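Local coordinates for probable porin (Pseudomonas aeruginosa, PDB 4FT6), which probably acts as a substrate-selective channel of the OprD family, letting small solutes diffuse across the outer membrane of Pseudomonas aeruginosa, at residues T254-A259 against P288-I293; D213-S218 against V232-T237; Q294-T299 against G342-R347; D173-A178 against A243-L248. All blocks are in the same frame, centred on the assembly; numbering follows the deposited sequence.

Contact 1. Residues T254-A259 against P288-I293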
loop_
_atom_site.group_PDB
_atom_site.type_symbol
_atom_site.label_atom_id
_atom_site.label_comp_id
_atom_site.label_asym_id
_atom_site.label_seq_id
_atom_site.Cartn_x
_atom_site.Cartn_y
_atom_site.Cartn_z
ATOM N N THR A 254 -8.525 0.652 -14.080
ATOM C CA THR A 254 -7.174 1.191 -14.042
ATOM C C THR A 254 -6.348 0.416 -15.050
ATOM O O THR A 254 -6.647 -0.740 -15.349
ATOM C CB THR A 254 -6.523 1.056 -12.637
ATOM O OG1 THR A 254 -5.130 1.386 -12.719
ATOM C CG2 THR A 254 -6.647 -0.373 -12.111
ATOM N N GLY A 255 -5.314 1.051 -15.578
ATOM C CA GLY A 255 -4.439 0.391 -16.524
ATOM C C GLY A 255 -3.293 1.318 -16.866
ATOM O O GLY A 255 -3.406 2.538 -16.738
ATOM N N PHE A 256 -2.172 0.756 -17.289
ATOM C CA PHE A 256 -1.087 1.596 -17.754
ATOM C C PHE A 256 -0.272 0.882 -18.807
ATOM O O PHE A 256 -0.438 -0.319 -19.042
ATOM C CB PHE A 256 -0.170 1.980 -16.599
ATOM C CG PHE A 256 0.570 0.810 -15.995
ATOM C CD1 PHE A 256 1.699 0.284 -16.617
ATOM C CD2 PHE A 256 0.154 0.248 -14.790
ATOM C CE1 PHE A 256 2.383 -0.796 -16.075
ATOM C CE2 PHE A 256 0.847 -0.837 -14.232
ATOM C CZ PHE A 256 1.962 -1.357 -14.880
ATOM N N PHE A 257 0.641 1.632 -19.405
ATOM C CA PHE A 257 1.593 1.091 -20.339
ATOM C C PHE A 257 2.911 1.752 -20.018
ATOM O O PHE A 257 2.962 2.962 -19.769
ATOM C CB PHE A 257 1.197 1.429 -21.767
ATOM C CG PHE A 257 2.306 1.235 -22.751
ATOM C CD1 PHE A 257 2.584 -0.023 -23.257
ATOM C CD2 PHE A 257 3.082 2.308 -23.166
ATOM C CE1 PHE A 257 3.610 -0.205 -24.166
ATOM C CE2 PHE A 257 4.116 2.134 -24.071
ATOM C CZ PHE A 257 4.379 0.879 -24.575
ATOM N N SER A 258 3.982 0.973 -20.035
ATOM C CA SER A 258 5.274 1.479 -19.610
ATOM C C SER A 258 6.319 1.021 -20.589
ATOM O O SER A 258 6.282 -0.117 -21.065
ATOM C CB SER A 258 5.614 0.968 -18.205
ATOM O OG SER A 258 6.836 1.524 -17.752
ATOM N N ALA A 259 7.242 1.919 -20.908
ATOM C CA ALA A 259 8.342 1.607 -21.812
ATOM C C ALA A 259 9.630 2.084 -21.160
ATOM O O ALA A 259 9.694 3.201 -20.640
ATOM C CB ALA A 259 8.136 2.273 -23.159
ATOM N N PRO A 288 -4.136 -1.093 -5.751
ATOM C CA PRO A 288 -3.216 -1.166 -6.895
ATOM C C PRO A 288 -3.615 -0.222 -8.028
ATOM O O PRO A 288 -3.053 -0.366 -9.122
ATOM C CB PRO A 288 -3.375 -2.604 -7.376
ATOM C CG PRO A 288 -4.849 -2.937 -7.016
ATOM C CD PRO A 288 -5.060 -2.246 -5.676
ATOM N N LEU A 289 -4.559 0.698 -7.801
ATOM C CA LEU A 289 -4.942 1.658 -8.858
ATOM C C LEU A 289 -3.734 2.498 -9.250
ATOM O O LEU A 289 -2.934 2.888 -8.386
ATOM C CB LEU A 289 -6.087 2.576 -8.423
ATOM C CG LEU A 289 -7.336 1.893 -7.864
ATOM C CD1 LEU A 289 -8.341 2.927 -7.390
ATOM C CD2 LEU A 289 -7.956 0.970 -8.885
ATOM N N VAL A 290 -3.596 2.768 -10.546
ATOM C CA VAL A 290 -2.414 3.462 -11.069
ATOM C C VAL A 290 -2.229 4.879 -10.526
ATOM O O VAL A 290 -1.095 5.320 -10.319
ATOM C CB VAL A 290 -2.391 3.469 -12.623
ATOM C CG1 VAL A 290 -3.560 4.322 -13.188
ATOM C CG2 VAL A 290 -1.018 3.917 -13.150
ATOM N N ASN A 291 -3.336 5.581 -10.293
ATOM C CA ASN A 291 -3.283 6.916 -9.706
ATOM C C ASN A 291 -3.383 6.925 -8.193
ATOM O O ASN A 291 -3.777 7.940 -7.612
ATOM C CB ASN A 291 -4.393 7.809 -10.260
ATOM C CG ASN A 291 -4.029 8.431 -11.582
ATOM O OD1 ASN A 291 -2.850 8.506 -11.948
ATOM N ND2 ASN A 291 -5.042 8.891 -12.313
ATOM N N ASP A 292 -3.065 5.803 -7.547
ATOM C CA ASP A 292 -2.989 5.810 -6.092
ATOM C C ASP A 292 -1.599 6.324 -5.761
ATOM O O ASP A 292 -0.645 5.555 -5.648
ATOM C CB ASP A 292 -3.203 4.423 -5.490
ATOM C CG ASP A 292 -3.351 4.462 -3.979
ATOM O OD1 ASP A 292 -2.829 5.416 -3.340
ATOM O OD2 ASP A 292 -3.990 3.534 -3.430
ATOM N N ILE A 293 -1.477 7.639 -5.651
ATOM C CA ILE A 293 -0.160 8.240 -5.559
ATOM C C ILE A 293 0.033 8.949 -4.218
ATOM O O ILE A 293 -0.652 8.628 -3.252
ATOM C CB ILE A 293 0.144 9.141 -6.791
ATOM C CG1 ILE A 293 -0.841 10.298 -6.861
ATOM C CG2 ILE A 293 0.085 8.323 -8.076
ATOM C CD1 ILE A 293 -0.694 11.116 -8.075
#
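Thr-254 lays its methyl CG2 against one branch of Leu-289, 3.7 Å from CD2, while its hydroxyl reaches the amide of Val-290, second residue of a tight turn. Chi1 of 170° sets OG1 anti to the backbone N, and from there OG1 accepts a hydrogen bond from Val-290 N at 3.0 Å with an N-H...O angle of 155°. The two halves of the threonine are thus divided: the methyl side packs on leucine, and the oxygen takes the amide. Val-290 closes over the same hydroxyl with CG1, 3.4 Å from OG1, and its other branch, CG2, crosses Phe-256 obliquely, 4.0 Å from CB. The ring of Phe-256 adds an oblique contact with that same CG2. Strand 254-259 is part of the wall of the porin beta barrel, whereas 288-293 belongs to the long loop between strands 264-274 and 304-313, which here folds back against the inner surface of the wall. A type I turn from Leu-289 to Asp-292, closed by Asp-292 N to Leu-289 O at 3.0 Å, presents Val-290 to the strand. The loop is held to the barrel beyond this strand too: Asn-291 N bonds Gln-271, and its amide side chain bonds Ser-305 and Gln-307. Leu-289 also touches Gln-271 and, on strand 226-239, Phe-235.

Contact 2. Residues D213-S218 against V232-T237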
loop_
_atom_site.group_PDB
_atom_site.type_symbol
_atom_site.label_atom_id
_atom_site.label_comp_id
_atom_site.label_asym_id
_atom_site.label_seq_id
_atom_site.Cartn_x
_atom_site.Cartn_y
_atom_site.Cartn_z
ATOM N N ASP A 213 -15.366 -7.923 -6.621
ATOM C CA ASP A 213 -14.659 -8.759 -7.579
ATOM C C ASP A 213 -13.505 -7.963 -8.143
ATOM O O ASP A 213 -13.579 -6.730 -8.230
ATOM C CB ASP A 213 -15.584 -9.176 -8.722
ATOM C CG ASP A 213 -16.843 -9.829 -8.231
ATOM O OD1 ASP A 213 -16.800 -10.390 -7.120
ATOM O OD2 ASP A 213 -17.872 -9.779 -8.939
ATOM N N TYR A 214 -12.442 -8.660 -8.536
ATOM C CA TYR A 214 -11.321 -8.010 -9.198
ATOM C C TYR A 214 -10.766 -8.874 -10.325
ATOM O O TYR A 214 -10.455 -10.052 -10.127
ATOM C CB TYR A 214 -10.225 -7.673 -8.192
ATOM C CG TYR A 214 -8.984 -7.066 -8.810
ATOM C CD1 TYR A 214 -8.997 -5.781 -9.325
ATOM C CD2 TYR A 214 -7.794 -7.777 -8.861
ATOM C CE1 TYR A 214 -7.853 -5.225 -9.881
ATOM C CE2 TYR A 214 -6.651 -7.234 -9.413
ATOM C CZ TYR A 214 -6.682 -5.956 -9.919
ATOM O OH TYR A 214 -5.547 -5.407 -10.477
ATOM N N TYR A 215 -10.648 -8.278 -11.507
ATOM C CA TYR A 215 -10.130 -8.965 -12.685
ATOM C C TYR A 215 -8.837 -8.290 -13.089
ATOM O O TYR A 215 -8.747 -7.056 -13.088
ATOM C CB TYR A 215 -11.110 -8.840 -13.844
ATOM C CG TYR A 215 -12.508 -9.249 -13.494
ATOM C CD1 TYR A 215 -13.365 -8.371 -12.858
ATOM C CD2 TYR A 215 -12.983 -10.510 -13.812
ATOM C CE1 TYR A 215 -14.658 -8.743 -12.533
ATOM C CE2 TYR A 215 -14.283 -10.892 -13.490
ATOM C CZ TYR A 215 -15.112 -10.003 -12.853
ATOM O OH TYR A 215 -16.396 -10.357 -12.516
ATOM N N SER A 216 -7.844 -9.089 -13.463
ATOM C CA SER A 216 -6.516 -8.549 -13.696
ATOM C C SER A 216 -5.871 -9.120 -14.947
ATOM O O SER A 216 -5.996 -10.308 -15.253
ATOM C CB SER A 216 -5.625 -8.823 -12.489
ATOM O OG SER A 216 -4.291 -8.478 -12.789
ATOM N N LEU A 217 -5.162 -8.263 -15.665
ATOM C CA LEU A 217 -4.535 -8.652 -16.916
ATOM C C LEU A 217 -3.235 -7.893 -17.047
ATOM O O LEU A 217 -3.220 -6.671 -16.916
ATOM C CB LEU A 217 -5.440 -8.295 -18.088
ATOM C CG LEU A 217 -5.761 -9.449 -19.027
ATOM C CD1 LEU A 217 -4.534 -10.329 -19.190
ATOM C CD2 LEU A 217 -6.940 -10.247 -18.487
ATOM N N SER A 218 -2.146 -8.603 -17.316
ATOM C CA SER A 218 -0.844 -7.959 -17.336
ATOM C C SER A 218 0.117 -8.669 -18.268
ATOM O O SER A 218 0.085 -9.891 -18.388
ATOM C CB SER A 218 -0.261 -7.902 -15.922
ATOM O OG SER A 218 0.677 -8.941 -15.720
ATOM N N VAL A 232 -3.811 -3.985 -16.925
ATOM C CA VAL A 232 -5.147 -3.437 -16.762
ATOM C C VAL A 232 -5.875 -4.228 -15.670
ATOM O O VAL A 232 -5.775 -5.452 -15.619
ATOM C CB VAL A 232 -5.919 -3.454 -18.100
ATOM C CG1 VAL A 232 -5.869 -4.836 -18.730
ATOM C CG2 VAL A 232 -7.349 -2.999 -17.898
ATOM N N GLY A 233 -6.563 -3.529 -14.771
ATOM C CA GLY A 233 -7.365 -4.187 -13.759
ATOM C C GLY A 233 -8.770 -3.613 -13.680
ATOM O O GLY A 233 -9.004 -2.468 -14.083
ATOM N N LEU A 234 -9.709 -4.402 -13.157
ATOM C CA LEU A 234 -11.076 -3.937 -12.944
ATOM C C LEU A 234 -11.629 -4.385 -11.590
ATOM O O LEU A 234 -11.608 -5.573 -11.262
ATOM C CB LEU A 234 -11.994 -4.439 -14.057
ATOM C CG LEU A 234 -13.448 -3.978 -13.940
ATOM C CD1 LEU A 234 -13.507 -2.454 -14.002
ATOM C CD2 LEU A 234 -14.279 -4.598 -15.047
ATOM N N PHE A 235 -12.110 -3.430 -10.799
ATOM C CA PHE A 235 -12.809 -3.756 -9.561
ATOM C C PHE A 235 -14.297 -3.598 -9.806
ATOM O O PHE A 235 -14.735 -2.607 -10.396
ATOM C CB PHE A 235 -12.424 -2.790 -8.441
ATOM C CG PHE A 235 -11.058 -3.032 -7.859
ATOM C CD1 PHE A 235 -9.919 -2.451 -8.423
ATOM C CD2 PHE A 235 -10.909 -3.821 -6.713
ATOM C CE1 PHE A 235 -8.648 -2.674 -7.858
ATOM C CE2 PHE A 235 -9.642 -4.049 -6.151
ATOM C CZ PHE A 235 -8.513 -3.475 -6.718
ATOM N N ASP A 236 -15.078 -4.561 -9.342
ATOM C CA ASP A 236 -16.524 -4.421 -9.369
ATOM C C ASP A 236 -17.049 -4.670 -7.962
ATOM O O ASP A 236 -16.959 -5.796 -7.440
ATOM C CB ASP A 236 -17.133 -5.415 -10.341
ATOM C CG ASP A 236 -18.550 -5.071 -10.697
ATOM O OD1 ASP A 236 -18.918 -3.882 -10.578
ATOM O OD2 ASP A 236 -19.298 -5.990 -11.098
ATOM N N THR A 237 -17.574 -3.618 -7.337
ATOM C CA THR A 237 -17.994 -3.711 -5.948
ATOM C C THR A 237 -19.470 -3.397 -5.755
ATOM O O THR A 237 -19.962 -2.360 -6.212
ATOM C CB THR A 237 -17.191 -2.768 -5.045
ATOM O OG1 THR A 237 -15.791 -3.061 -5.156
ATOM C CG2 THR A 237 -17.639 -2.940 -3.591
#
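Tyr-214 fills the hollow over Gly-233 and lies on the ring of Phe-235, its antiparallel, non-hydrogen-bonded partner on the inward face. Tyr-214 CD1 projects over the middle of one face of the Phe-235 ring, 3.3 Å above its plane. The rings are oblique, their planes at 39° and their centroids 4.3 Å apart. Chi1 of 177° swings Tyr-214 CG anti to the backbone N, and the ring leans over strand 232-237 until OH lies 3.9 Å from Gly-233 CA. Pro-122 and Ile-123 of an inner loop touch Tyr-214, and Met-279 touches Phe-235. On the other face the relief is mostly apolar: Leu-217 CB abuts Val-232 CG1 at 3.5 Å, and Tyr-215 CD1 rests 4.3 Å from Leu-234 CB. Six backbone hydrogen bonds in three reciprocal pairs fix this hairpin of strands 210-223 and 226-239 in the barrel wall. Tyr-215, Leu-217, Val-232 and Leu-234 give a surface consistent with contact to membrane lipid. At one end of that face Asp-213 OD2 and Asp-236 OD2 stand 4.6 Å apart, which probably disfavours full ionisation of both unless a positive charge such as Arg-251, touched by Asp-236, offsets them.

Contact 3. Residues Q294-T299 against G342-R347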
loop_
_atom_site.group_PDB
_atom_site.type_symbol
_atom_site.label_atom_id
_atom_site.label_comp_id
_atom_site.label_asym_id
_atom_site.label_seq_id
_atom_site.Cartn_x
_atom_site.Cartn_y
_atom_site.Cartn_z
ATOM N N GLN A 294 0.957 9.905 -4.157
ATOM C CA GLN A 294 1.491 10.354 -2.872
ATOM C C GLN A 294 0.456 10.863 -1.859
ATOM O O GLN A 294 0.466 10.426 -0.717
ATOM C CB GLN A 294 2.623 11.376 -3.070
ATOM C CG GLN A 294 3.470 11.601 -1.818
ATOM C CD GLN A 294 4.649 12.513 -2.063
ATOM O OE1 GLN A 294 5.171 12.584 -3.179
ATOM N NE2 GLN A 294 5.079 13.222 -1.019
ATOM N N VAL A 295 -0.435 11.762 -2.269
ATOM C CA VAL A 295 -1.378 12.366 -1.322
ATOM C C VAL A 295 -2.843 12.040 -1.617
ATOM O O VAL A 295 -3.686 12.047 -0.719
ATOM C CB VAL A 295 -1.192 13.911 -1.211
ATOM C CG1 VAL A 295 0.068 14.368 -1.962
ATOM C CG2 VAL A 295 -2.427 14.645 -1.708
ATOM N N ARG A 296 -3.133 11.752 -2.877
ATOM C CA ARG A 296 -4.495 11.493 -3.324
ATOM C C ARG A 296 -4.512 10.279 -4.274
ATOM O O ARG A 296 -3.494 9.970 -4.925
ATOM C CB ARG A 296 -5.040 12.739 -4.026
ATOM C CG ARG A 296 -6.505 12.678 -4.369
ATOM C CD ARG A 296 -6.968 13.952 -5.014
ATOM N NE ARG A 296 -8.079 13.687 -5.922
ATOM C CZ ARG A 296 -9.320 13.445 -5.520
ATOM N NH1 ARG A 296 -9.604 13.430 -4.224
ATOM N NH2 ARG A 296 -10.274 13.212 -6.407
ATOM N N ASN A 297 -5.647 9.583 -4.352
ATOM C CA ASN A 297 -5.730 8.373 -5.171
ATOM C C ASN A 297 -6.794 8.441 -6.293
ATOM O O ASN A 297 -7.018 7.469 -7.032
ATOM C CB ASN A 297 -5.886 7.114 -4.288
ATOM C CG ASN A 297 -7.210 7.077 -3.567
ATOM O OD1 ASN A 297 -8.045 7.969 -3.734
ATOM N ND2 ASN A 297 -7.427 6.033 -2.783
ATOM N N PHE A 298 -7.428 9.604 -6.407
ATOM C CA PHE A 298 -8.345 9.898 -7.505
ATOM C C PHE A 298 -9.473 8.882 -7.600
ATOM O O PHE A 298 -9.726 8.328 -8.660
ATOM C CB PHE A 298 -7.568 9.992 -8.825
ATOM C CG PHE A 298 -6.572 11.133 -8.851
ATOM C CD1 PHE A 298 -5.279 10.965 -8.366
ATOM C CD2 PHE A 298 -6.938 12.386 -9.333
ATOM C CE1 PHE A 298 -4.364 12.034 -8.381
ATOM C CE2 PHE A 298 -6.025 13.446 -9.350
ATOM C CZ PHE A 298 -4.743 13.273 -8.873
ATOM N N THR A 299 -10.162 8.663 -6.488
ATOM C CA THR A 299 -11.182 7.620 -6.410
ATOM C C THR A 299 -12.568 8.130 -6.037
ATOM O O THR A 299 -13.429 7.341 -5.621
ATOM C CB THR A 299 -10.798 6.527 -5.405
ATOM O OG1 THR A 299 -10.689 7.112 -4.107
ATOM C CG2 THR A 299 -9.487 5.862 -5.792
ATOM N N GLY A 342 -15.788 17.961 -10.604
ATOM C CA GLY A 342 -14.677 18.256 -9.719
ATOM C C GLY A 342 -13.354 17.939 -10.400
ATOM O O GLY A 342 -13.203 16.870 -11.000
ATOM N N ARG A 343 -12.401 18.867 -10.312
ATOM C CA ARG A 343 -11.097 18.710 -10.944
ATOM C C ARG A 343 -9.965 18.698 -9.912
ATOM O O ARG A 343 -10.066 19.311 -8.843
ATOM C CB ARG A 343 -10.865 19.826 -11.965
ATOM C CG ARG A 343 -11.750 19.753 -13.206
ATOM N N ALA A 344 -8.886 17.993 -10.236
ATOM C CA ALA A 344 -7.700 17.975 -9.392
ATOM C C ALA A 344 -6.495 17.558 -10.215
ATOM O O ALA A 344 -6.630 16.856 -11.223
ATOM C CB ALA A 344 -7.886 17.028 -8.218
ATOM N N TRP A 345 -5.318 18.008 -9.799
ATOM C CA TRP A 345 -4.092 17.498 -10.392
ATOM C C TRP A 345 -3.013 17.397 -9.329
ATOM O O TRP A 345 -2.925 18.249 -8.439
ATOM C CB TRP A 345 -3.629 18.351 -11.591
ATOM C CG TRP A 345 -3.195 19.785 -11.272
ATOM C CD1 TRP A 345 -3.912 20.922 -11.501
ATOM C CD2 TRP A 345 -1.947 20.207 -10.690
ATOM N NE1 TRP A 345 -3.193 22.025 -11.093
ATOM C CE2 TRP A 345 -1.987 21.616 -10.591
ATOM C CE3 TRP A 345 -0.805 19.533 -10.237
ATOM C CZ2 TRP A 345 -0.925 22.365 -10.061
ATOM C CZ3 TRP A 345 0.242 20.269 -9.697
ATOM C CH2 TRP A 345 0.178 21.677 -9.621
ATOM N N GLU A 346 -2.204 16.346 -9.413
ATOM C CA GLU A 346 -1.122 16.140 -8.465
ATOM C C GLU A 346 0.161 15.902 -9.239
ATOM O O GLU A 346 0.162 15.226 -10.276
ATOM C CB GLU A 346 -1.413 14.968 -7.511
ATOM C CG GLU A 346 -0.274 14.642 -6.540
ATOM C CD GLU A 346 -0.627 13.543 -5.530
ATOM O OE1 GLU A 346 -1.833 13.346 -5.229
ATOM O OE2 GLU A 346 0.307 12.874 -5.021
ATOM N N ARG A 347 1.249 16.475 -8.732
ATOM C CA ARG A 347 2.566 16.363 -9.350
ATOM C C ARG A 347 3.500 15.851 -8.266
ATOM O O ARG A 347 3.727 16.546 -7.272
ATOM C CB ARG A 347 3.034 17.745 -9.834
ATOM C CG ARG A 347 4.430 17.768 -10.424
ATOM C CD ARG A 347 5.349 18.722 -9.688
ATOM N NE ARG A 347 5.648 18.221 -8.350
ATOM C CZ ARG A 347 6.479 18.795 -7.489
ATOM N NH1 ARG A 347 7.122 19.907 -7.803
ATOM N NH2 ARG A 347 6.660 18.240 -6.304
#
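Glu-346 reaches from the barrel wall to the loop backbone and supplies all the polar contact across the two segments. Its chain is extended, with CG anti to the backbone N (chi1 176°), and the carboxylate meets two successive amides. Val-295 N donates to OE2 at 3.1 Å, arriving on the syn side and somewhat out of the carboxylate plane; Arg-296 N donates to OE1 at 3.1 Å, a weak bond with an N-H...O angle of 127°. Both oxygens thus face backbone amides, OE1 through a weak bond, and this buried group probably gains some stability as a carboxylate from them. Strand 342-354 is part of the beta barrel, and 294-299 continues the loop between strands 264-274 and 304-313, so the bonds tie that loop, folded inside the barrel, to a remote part of the wall. Gln-294 N, the amide before these two, bonds Asp-348 further along the same strand. The apolar contacts centre on Phe-298, whose ring edge meets Glu-346 CB, 4.0 Å from CZ, and Ala-344 O, 3.9 Å from CE2. Ala-344 CB is 4.2 Å from that same CE2. Over a face of the ring, offset toward the rim, comes Arg-296 NE, which is also 4.1 Å from Ala-344 CB. The charge of Arg-296 is answered elsewhere, by a salt bridge from NH2 to Glu-303.

Contact 4. Residues D173-A178 against A243-L248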
loop_
_atom_site.group_PDB
_atom_site.type_symbol
_atom_site.label_atom_id
_atom_site.label_comp_id
_atom_site.label_asym_id
_atom_site.label_seq_id
_atom_site.Cartn_x
_atom_site.Cartn_y
_atom_site.Cartn_z
ATOM N N ASP A 173 -12.838 2.414 3.887
ATOM C CA ASP A 173 -12.136 3.690 3.878
ATOM C C ASP A 173 -13.060 4.838 3.530
ATOM O O ASP A 173 -13.846 4.740 2.590
ATOM C CB ASP A 173 -10.967 3.670 2.903
ATOM C CG ASP A 173 -10.028 4.831 3.124
ATOM O OD1 ASP A 173 -10.271 5.905 2.545
ATOM O OD2 ASP A 173 -9.061 4.685 3.908
ATOM N N GLY A 174 -12.989 5.907 4.317
ATOM C CA GLY A 174 -13.781 7.095 4.057
ATOM C C GLY A 174 -15.202 7.042 4.568
ATOM O O GLY A 174 -15.867 8.071 4.609
ATOM N N ARG A 175 -15.683 5.862 4.956
ATOM C CA ARG A 175 -17.067 5.739 5.444
ATOM C C ARG A 175 -17.160 5.560 6.957
ATOM O O ARG A 175 -17.787 6.358 7.653
ATOM C CB ARG A 175 -17.807 4.580 4.754
ATOM C CG ARG A 175 -17.749 4.578 3.232
ATOM C CD ARG A 175 -18.511 5.732 2.612
ATOM N NE ARG A 175 -18.500 5.683 1.142
ATOM C CZ ARG A 175 -19.532 5.299 0.389
ATOM N NH1 ARG A 175 -20.668 4.931 0.961
ATOM N NH2 ARG A 175 -19.434 5.286 -0.939
ATOM N N GLY A 176 -16.558 4.493 7.464
ATOM C CA GLY A 176 -16.677 4.187 8.878
ATOM C C GLY A 176 -18.130 3.977 9.274
ATOM O O GLY A 176 -19.000 3.817 8.407
ATOM N N GLY A 177 -18.407 3.984 10.573
ATOM C CA GLY A 177 -19.743 3.683 11.046
ATOM C C GLY A 177 -20.027 2.187 11.072
ATOM O O GLY A 177 -20.273 1.607 12.140
ATOM N N ALA A 178 -20.005 1.559 9.896
ATOM C CA ALA A 178 -20.322 0.139 9.770
ATOM C C ALA A 178 -19.044 -0.683 9.905
ATOM O O ALA A 178 -18.076 -0.430 9.204
ATOM C CB ALA A 178 -20.985 -0.138 8.431
ATOM N N ALA A 243 -26.144 -5.298 4.251
ATOM C CA ALA A 243 -25.837 -4.079 3.521
ATOM C C ALA A 243 -25.863 -2.866 4.452
ATOM O O ALA A 243 -26.644 -1.922 4.259
ATOM C CB ALA A 243 -26.811 -3.895 2.350
ATOM N N LYS A 244 -24.971 -2.877 5.436
ATOM C CA LYS A 244 -24.988 -1.865 6.484
ATOM C C LYS A 244 -24.687 -0.445 6.000
ATOM O O LYS A 244 -25.278 0.520 6.482
ATOM C CB LYS A 244 -24.048 -2.273 7.606
ATOM C CG LYS A 244 -24.622 -3.386 8.448
ATOM C CD LYS A 244 -23.516 -4.155 9.135
ATOM C CE LYS A 244 -23.181 -3.574 10.473
ATOM N NZ LYS A 244 -22.048 -4.342 11.054
ATOM N N LEU A 245 -23.791 -0.312 5.034
ATOM C CA LEU A 245 -23.559 0.993 4.446
ATOM C C LEU A 245 -24.655 1.366 3.451
ATOM O O LEU A 245 -24.577 2.417 2.825
ATOM C CB LEU A 245 -22.188 1.052 3.774
ATOM C CG LEU A 245 -21.051 1.275 4.768
ATOM C CD1 LEU A 245 -19.757 1.373 4.027
ATOM C CD2 LEU A 245 -21.290 2.553 5.563
ATOM N N GLY A 246 -25.684 0.524 3.326
ATOM C CA GLY A 246 -26.716 0.718 2.316
ATOM C C GLY A 246 -26.331 0.090 0.978
ATOM O O GLY A 246 -25.382 -0.692 0.898
ATOM N N GLU A 247 -27.064 0.417 -0.079
ATOM C CA GLU A 247 -26.703 -0.046 -1.423
ATOM C C GLU A 247 -25.439 0.645 -1.901
ATOM O O GLU A 247 -25.334 1.864 -1.830
ATOM C CB GLU A 247 -27.840 0.222 -2.411
ATOM C CG GLU A 247 -29.075 -0.636 -2.173
ATOM C CD GLU A 247 -30.272 -0.216 -3.017
ATOM O OE1 GLU A 247 -30.274 0.922 -3.540
ATOM O OE2 GLU A 247 -31.217 -1.030 -3.151
ATOM N N LEU A 248 -24.481 -0.138 -2.386
ATOM C CA LEU A 248 -23.201 0.392 -2.851
ATOM C C LEU A 248 -23.002 -0.036 -4.295
ATOM O O LEU A 248 -23.460 -1.109 -4.713
ATOM C CB LEU A 248 -22.057 -0.133 -1.991
ATOM C CG LEU A 248 -22.135 0.255 -0.505
ATOM C CD1 LEU A 248 -21.105 -0.513 0.320
ATOM C CD2 LEU A 248 -21.923 1.763 -0.365
#
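Arg-175 begins its contact at CB, which lies 3.8 Å from Leu-245 CD1 and a little farther from CD2, facing the forked end of the leucine. The next atom, CG, stays on the same branch, 3.9 Å from Leu-245 CD1. At chi2 (-68°) the chain bends, turning CD off the straight course, and the guanidinium beyond arrives beside Leu-248, the two side chains sliding past each other in opposite directions. There NH1 comes 3.7 Å from Leu-248 CD2, a van der Waals contact oblique to the guanidinium, while NH2 has its polar partner elsewhere, in a salt bridge to Asp-277. On the other branch of Leu-245, CD2 meets Gly-176 O and Ala-178 CB, each at 3.9 Å, and Ala-178 CB is equally near CG. Ala-178 CB also touches Lys-244 CB at 3.8 Å. No hydrogen bond crosses between the segments, but Lys-244 NZ hydrogen-bonds Phe-179 O, the residue just after 173-178. Lys-244 and Leu-245 stand at the middle of a type I turn, closed by Gly-246 N to Ala-243 O at 2.8 Å, which presents both side chains to the opposing loop. The protein has no helices here: the loop holding 173-178 connects strands 168-169 and 183-192, and the loop holding 243-248 connects strands 226-239 and 249-261, so the contact joins two loops at one end of the barrel, probably the extracellular mouth.

Overall arrangement
Contact 1 touches both contact 2 and contact 3, which do not touch each other. Contacts 1 and 2, centres 12 Å apart, lie on the neighbouring strands 249-261 and 226-239, joined by a probable hydrogen bond from Gly-233 N to Thr-254 O, 2.8 Å; Pro-288 CG also packs 3.7 Å from Phe-235 CZ. Contacts 1 and 3, centres 13 Å apart, lie on successive parts of one inward-folded loop, which thus spans two distant parts of the wall and probably narrows the channel. Contact 4, among the loops at one end, touches none of the others; its nearest atoms are about 4 Å from contact 2, 6 Å from contact 3 and 9 Å from contact 1. Arg-347, in contact 3, touches a bound C8E detergent molecule.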